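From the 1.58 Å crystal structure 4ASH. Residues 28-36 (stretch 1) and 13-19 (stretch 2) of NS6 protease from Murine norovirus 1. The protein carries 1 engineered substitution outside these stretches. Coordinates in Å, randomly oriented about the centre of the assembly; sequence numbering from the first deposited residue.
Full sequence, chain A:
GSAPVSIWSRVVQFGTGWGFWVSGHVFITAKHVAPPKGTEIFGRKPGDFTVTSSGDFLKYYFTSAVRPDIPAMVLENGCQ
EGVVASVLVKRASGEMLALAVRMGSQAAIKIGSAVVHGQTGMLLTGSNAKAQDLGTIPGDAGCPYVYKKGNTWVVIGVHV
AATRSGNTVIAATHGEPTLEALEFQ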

ATOM      1  N   ILE A  28       7.382   0.476  -1.311  1.00 14.24           N
ATOM      2  CA  ILE A  28       6.390  -0.590  -1.260  1.00 11.90           C
ATOM      3  C   ILE A  28       5.353  -0.432  -2.377  1.00 15.19           C
ATOM      4  O   ILE A  28       5.058   0.685  -2.813  1.00 15.06           O
ATOM      5  CB  ILE A  28       5.686  -0.677   0.117  1.00 14.79           C
ATOM      6  CG1 ILE A  28       4.839   0.579   0.411  1.00 13.91           C
ATOM      7  CG2 ILE A  28       6.720  -0.962   1.210  1.00 15.29           C
ATOM      8  CD1 ILE A  28       4.045   0.477   1.750  1.00 14.07           C
ATOM      9  N   THR A  29       4.806  -1.556  -2.834  1.00 12.91           N
ATOM     10  CA  THR A  29       3.830  -1.529  -3.923  1.00 12.67           C
ATOM     11  C   THR A  29       2.994  -2.812  -3.876  1.00 15.25           C
ATOM     12  O   THR A  29       3.220  -3.688  -3.043  1.00 15.82           O
ATOM     13  CB  THR A  29       4.532  -1.387  -5.308  1.00 16.49           C
ATOM     14  OG1 THR A  29       3.552  -1.207  -6.349  1.00 14.29           O
ATOM     15  CG2 THR A  29       5.357  -2.616  -5.623  1.00 18.44           C
ATOM     16  N   ALA A  30       2.034  -2.915  -4.786  1.00 14.96           N
ATOM     17  CA  ALA A  30       1.263  -4.129  -4.971  1.00 15.21           C
ATOM     18  C   ALA A  30       2.035  -5.047  -5.910  1.00 16.21           C
ATOM     19  O   ALA A  30       2.427  -4.641  -7.000  1.00 18.17           O
ATOM     20  CB  ALA A  30      -0.100  -3.791  -5.564  1.00 16.73           C
ATOM     21  N   LYS A  31       2.261  -6.284  -5.494  1.00 16.18           N
ATOM     22  CA  LYS A  31       2.965  -7.241  -6.337  1.00 16.75           C
ATOM     23  C   LYS A  31       2.420  -7.299  -7.768  1.00 21.24           C
ATOM     24  O   LYS A  31       3.187  -7.318  -8.744  1.00 21.99           O
ATOM     25  CB  LYS A  31       2.953  -8.639  -5.699  1.00 20.39           C
ATOM     26  CG  LYS A  31       3.825  -9.630  -6.454  1.00 25.61           C
ATOM     27  CD  LYS A  31       3.819 -11.000  -5.807  1.00 33.16           C
ATOM     28  CE  LYS A  31       4.763 -11.940  -6.542  1.00 43.69           C
ATOM     29  NZ  LYS A  31       5.071 -13.155  -5.736  1.00 49.49           N
ATOM     30  N   HIS A  32       1.096  -7.290  -7.901  1.00 18.82           N
ATOM     31  CA  HIS A  32       0.483  -7.489  -9.211  1.00 19.53           C
ATOM     32  C   HIS A  32       0.666  -6.336 -10.197  1.00 20.46           C
ATOM     33  O   HIS A  32       0.374  -6.509 -11.380  1.00 23.24           O
ATOM     34  CB  HIS A  32      -0.998  -7.883  -9.100  1.00 18.59           C
ATOM     35  CG  HIS A  32      -1.921  -6.747  -8.803  1.00 18.52           C
ATOM     36  ND1 HIS A  32      -2.256  -6.364  -7.520  1.00 16.93           N
ATOM     37  CD2 HIS A  32      -2.623  -5.933  -9.630  1.00 16.17           C
ATOM     38  CE1 HIS A  32      -3.105  -5.355  -7.569  1.00 15.33           C
ATOM     39  NE2 HIS A  32      -3.352  -5.077  -8.840  1.00 18.89           N
ATOM     40  N   VAL A  33       1.146  -5.180  -9.735  1.00 17.96           N
ATOM     41  CA  VAL A  33       1.368  -4.063 -10.653  1.00 16.31           C
ATOM     42  C   VAL A  33       2.843  -3.893 -10.998  1.00 21.03           C
ATOM     43  O   VAL A  33       3.187  -3.195 -11.949  1.00 19.11           O
ATOM     44  CB  VAL A  33       0.816  -2.706 -10.128  1.00 16.91           C
ATOM     45  CG1 VAL A  33      -0.650  -2.816  -9.725  1.00 17.02           C
ATOM     46  CG2 VAL A  33       1.671  -2.163  -8.983  1.00 15.55           C
ATOM     47  N   ALA A  34       3.717  -4.546 -10.238  1.00 18.17           N
ATOM     48  CA  ALA A  34       5.142  -4.272 -10.357  1.00 19.99           C
ATOM     49  C   ALA A  34       5.724  -4.725 -11.690  1.00 22.68           C
ATOM     50  O   ALA A  34       5.246  -5.685 -12.290  1.00 23.73           O
ATOM     51  CB  ALA A  34       5.898  -4.917  -9.210  1.00 18.83           C
ATOM     52  N   PRO A  35       6.775  -4.030 -12.147  1.00 22.16           N
ATOM     53  CA  PRO A  35       7.530  -4.499 -13.311  1.00 29.73           C
ATOM     54  C   PRO A  35       8.073  -5.888 -13.014  1.00 28.57           C
ATOM     55  O   PRO A  35       8.217  -6.242 -11.840  1.00 27.26           O
ATOM     56  CB  PRO A  35       8.687  -3.505 -13.402  1.00 26.28           C
ATOM     57  CG  PRO A  35       8.203  -2.276 -12.717  1.00 26.37           C
ATOM     58  CD  PRO A  35       7.316  -2.776 -11.601  1.00 18.63           C
ATOM     59  N   PRO A  36       8.380  -6.664 -14.060  1.00 31.14           N
ATOM     60  CA  PRO A  36       8.877  -8.027 -13.880  1.00 32.99           C
ATOM     61  C   PRO A  36      10.148  -8.036 -13.042  1.00 33.89           C
ATOM     62  O   PRO A  36      10.976  -7.126 -13.145  1.00 30.14           O
ATOM     63  CB  PRO A  36       9.184  -8.481 -15.310  1.00 33.30           C
ATOM     64  CG  PRO A  36       8.314  -7.625 -16.170  1.00 37.97           C
ATOM     65  CD  PRO A  36       8.276  -6.296 -15.483  1.00 32.04           C
TER
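Stretch 2 (13-19) QFGTGWG

Two direct hydrogen bonds fix stretch 2 against stretch 1. The shorter runs from Thr29 OG1 to Trp18 O at 2.7 Å; with chi1 at -173° (t), the threonine hydroxyl acts as donor to a backbone carbonyl of the neighbouring strand. The second is between main chains: Thr16 N donates to Val33 O at 2.9 Å, with an N-H...O angle of 159°, close enough to linear to leave little doubt about the assignment. The same acceptor receives a CA-H...O contact from the adjacent residue, Gly15 CA to Val33 O at 3.2 Å with 149° at the hydrogen. A water adds an indirect link, lying 2.7 Å from Thr16 OG1 and donating to His32 O over 3.1 Å.

The backbone of stretch 2 is a hairpin: strand 13-14, a type II' turn from Phe14 to Gly17, then strand 17-19. Its closure is reciprocal, Gly17 N to Phe14 O and Phe14 N to Gly17 O both measuring 2.9 Å. Gly15, at the second position of the turn, has phi/psi of 57/-129, and its positive phi favours glycine. An ideal CB there would also fall 1.8 Å from Val33 O, so the close approach of the chains depends on its absence.

Strand 17-19 runs nearly antiparallel to strand 28-30, with 156° between their N-to-C directions and 5.8 Å between axes at closest approach. The CA atoms of Thr29 and Gly19 are 4.3 Å apart, and Ile28 O comes to 3.2 Å from Gly19 CA. An ideal CB on Gly19 would lie 2.9 Å from Ile28 O, a clash. Beyond Ala30, stretch 1 leaves the strand and folds back on itself, Val33 N donating to Ala30 O at 3.1 Å. The chains still approach here, CA to CA: 4.8 Å for Val33 and Thr16, 4.7 Å for Ala34 and Gly15.

Packing completes the contact, which buries 403 Å² summed over both sides. Val33 contributes the largest covered area; its CA-to-CB bond points toward stretch 2, and its CB lies 3.5 Å from Thr16 OG1 and 3.6 Å from Gly17 N. An ideal CB on Gly17 would clash with Val33 CG1 at 2.9 Å. Farther along, the Phe14 ring receives Pro35 over one face: Pro35 CD is 3.7 Å from the ring centroid and 27° off the normal, a CH-pi arrangement, and 3.3 Å from Phe14 CE2. Ala34 CB approaches the same ring obliquely, 3.9 Å from Phe14 CE2.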

ATOM      1  N   GLN A  13       4.236   6.623  -9.850  1.00 16.57           N
ATOM      2  CA  GLN A  13       3.817   5.543 -10.734  1.00 13.66           C
ATOM      3  C   GLN A  13       4.846   4.419 -10.722  1.00 17.18           C
ATOM      4  O   GLN A  13       6.047   4.644 -10.521  1.00 21.26           O
ATOM      5  CB  GLN A  13       3.560   6.072 -12.155  1.00 19.99           C
ATOM      6  CG  GLN A  13       2.288   6.875 -12.187  1.00 20.20           C
ATOM      7  CD  GLN A  13       1.780   7.180 -13.591  1.00 20.66           C
ATOM      8  OE1 GLN A  13       1.253   6.301 -14.286  1.00 28.12           O
ATOM      9  NE2 GLN A  13       1.893   8.432 -13.987  1.00 19.07           N
ATOM     10  N   PHE A  14       4.367   3.199 -10.890  1.00 15.38           N
ATOM     11  CA  PHE A  14       5.231   2.033 -10.843  1.00 15.49           C
ATOM     12  C   PHE A  14       4.531   0.884 -11.543  1.00 17.92           C
ATOM     13  O   PHE A  14       3.454   0.468 -11.131  1.00 16.89           O
ATOM     14  CB  PHE A  14       5.524   1.660  -9.382  1.00 16.79           C
ATOM     15  CG  PHE A  14       6.673   0.716  -9.220  1.00 17.16           C
ATOM     16  CD1 PHE A  14       7.962   1.123  -9.536  1.00 18.06           C
ATOM     17  CD2 PHE A  14       6.474  -0.580  -8.759  1.00 18.58           C
ATOM     18  CE1 PHE A  14       9.028   0.252  -9.387  1.00 19.79           C
ATOM     19  CE2 PHE A  14       7.540  -1.455  -8.608  1.00 21.90           C
ATOM     20  CZ  PHE A  14       8.821  -1.035  -8.925  1.00 22.29           C
ATOM     21  N   GLY A  15       5.144   0.369 -12.605  1.00 19.18           N
ATOM     22  CA  GLY A  15       4.525  -0.696 -13.366  1.00 18.94           C
ATOM     23  C   GLY A  15       3.169  -0.234 -13.857  1.00 20.56           C
ATOM     24  O   GLY A  15       3.047   0.848 -14.436  1.00 22.30           O
ATOM     25  N   THR A  16       2.152  -1.046 -13.606  1.00 19.73           N
ATOM     26  CA  THR A  16       0.784  -0.726 -14.006  1.00 19.25           C
ATOM     27  C   THR A  16      -0.021  -0.100 -12.860  1.00 18.17           C
ATOM     28  O   THR A  16      -1.257  -0.064 -12.891  1.00 18.10           O
ATOM     29  CB  THR A  16       0.058  -1.974 -14.547  1.00 23.62           C
ATOM     30  OG1 THR A  16       0.103  -3.024 -13.572  1.00 20.02           O
ATOM     31  CG2 THR A  16       0.719  -2.450 -15.833  1.00 23.90           C
ATOM     32  N   GLY A  17       0.692   0.429 -11.866  1.00 16.03           N
ATOM     33  CA  GLY A  17       0.045   1.084 -10.747  1.00 18.22           C
ATOM     34  C   GLY A  17       0.918   2.155 -10.124  1.00 16.73           C
ATOM     35  O   GLY A  17       1.483   3.014 -10.814  1.00 15.22           O
ATOM     36  N   TRP A  18       1.028   2.085  -8.799  1.00 14.87           N
ATOM     37  CA  TRP A  18       1.725   3.085  -8.008  1.00 13.40           C
ATOM     38  C   TRP A  18       2.518   2.384  -6.922  1.00 13.45           C
ATOM     39  O   TRP A  18       2.331   1.193  -6.683  1.00 15.73           O
ATOM     40  CB  TRP A  18       0.719   4.028  -7.359  1.00 13.71           C
ATOM     41  CG  TRP A  18      -0.120   4.702  -8.386  1.00 13.12           C
ATOM     42  CD1 TRP A  18      -1.236   4.200  -8.974  1.00 13.85           C
ATOM     43  CD2 TRP A  18       0.106   5.986  -8.959  1.00 16.82           C
ATOM     44  NE1 TRP A  18      -1.729   5.104  -9.899  1.00 15.25           N
ATOM     45  CE2 TRP A  18      -0.917   6.209  -9.898  1.00 16.64           C
ATOM     46  CE3 TRP A  18       1.077   6.978  -8.767  1.00 15.56           C
ATOM     47  CZ2 TRP A  18      -0.997   7.379 -10.642  1.00 17.03           C
ATOM     48  CZ3 TRP A  18       0.991   8.141  -9.506  1.00 16.04           C
ATOM     49  CH2 TRP A  18      -0.038   8.328 -10.431  1.00 18.84           C
ATOM     50  N   GLY A  19       3.413   3.128  -6.280  1.00 14.14           N
ATOM     51  CA  GLY A  19       4.082   2.645  -5.079  1.00 15.92           C
ATOM     52  C   GLY A  19       4.369   3.824  -4.164  1.00 16.94           C
ATOM     53  O   GLY A  19       4.071   4.980  -4.520  1.00 15.59           O
TER
HETATM   54  O   HOH W   1       1.383  -5.370 -14.105  1.00 41.11           O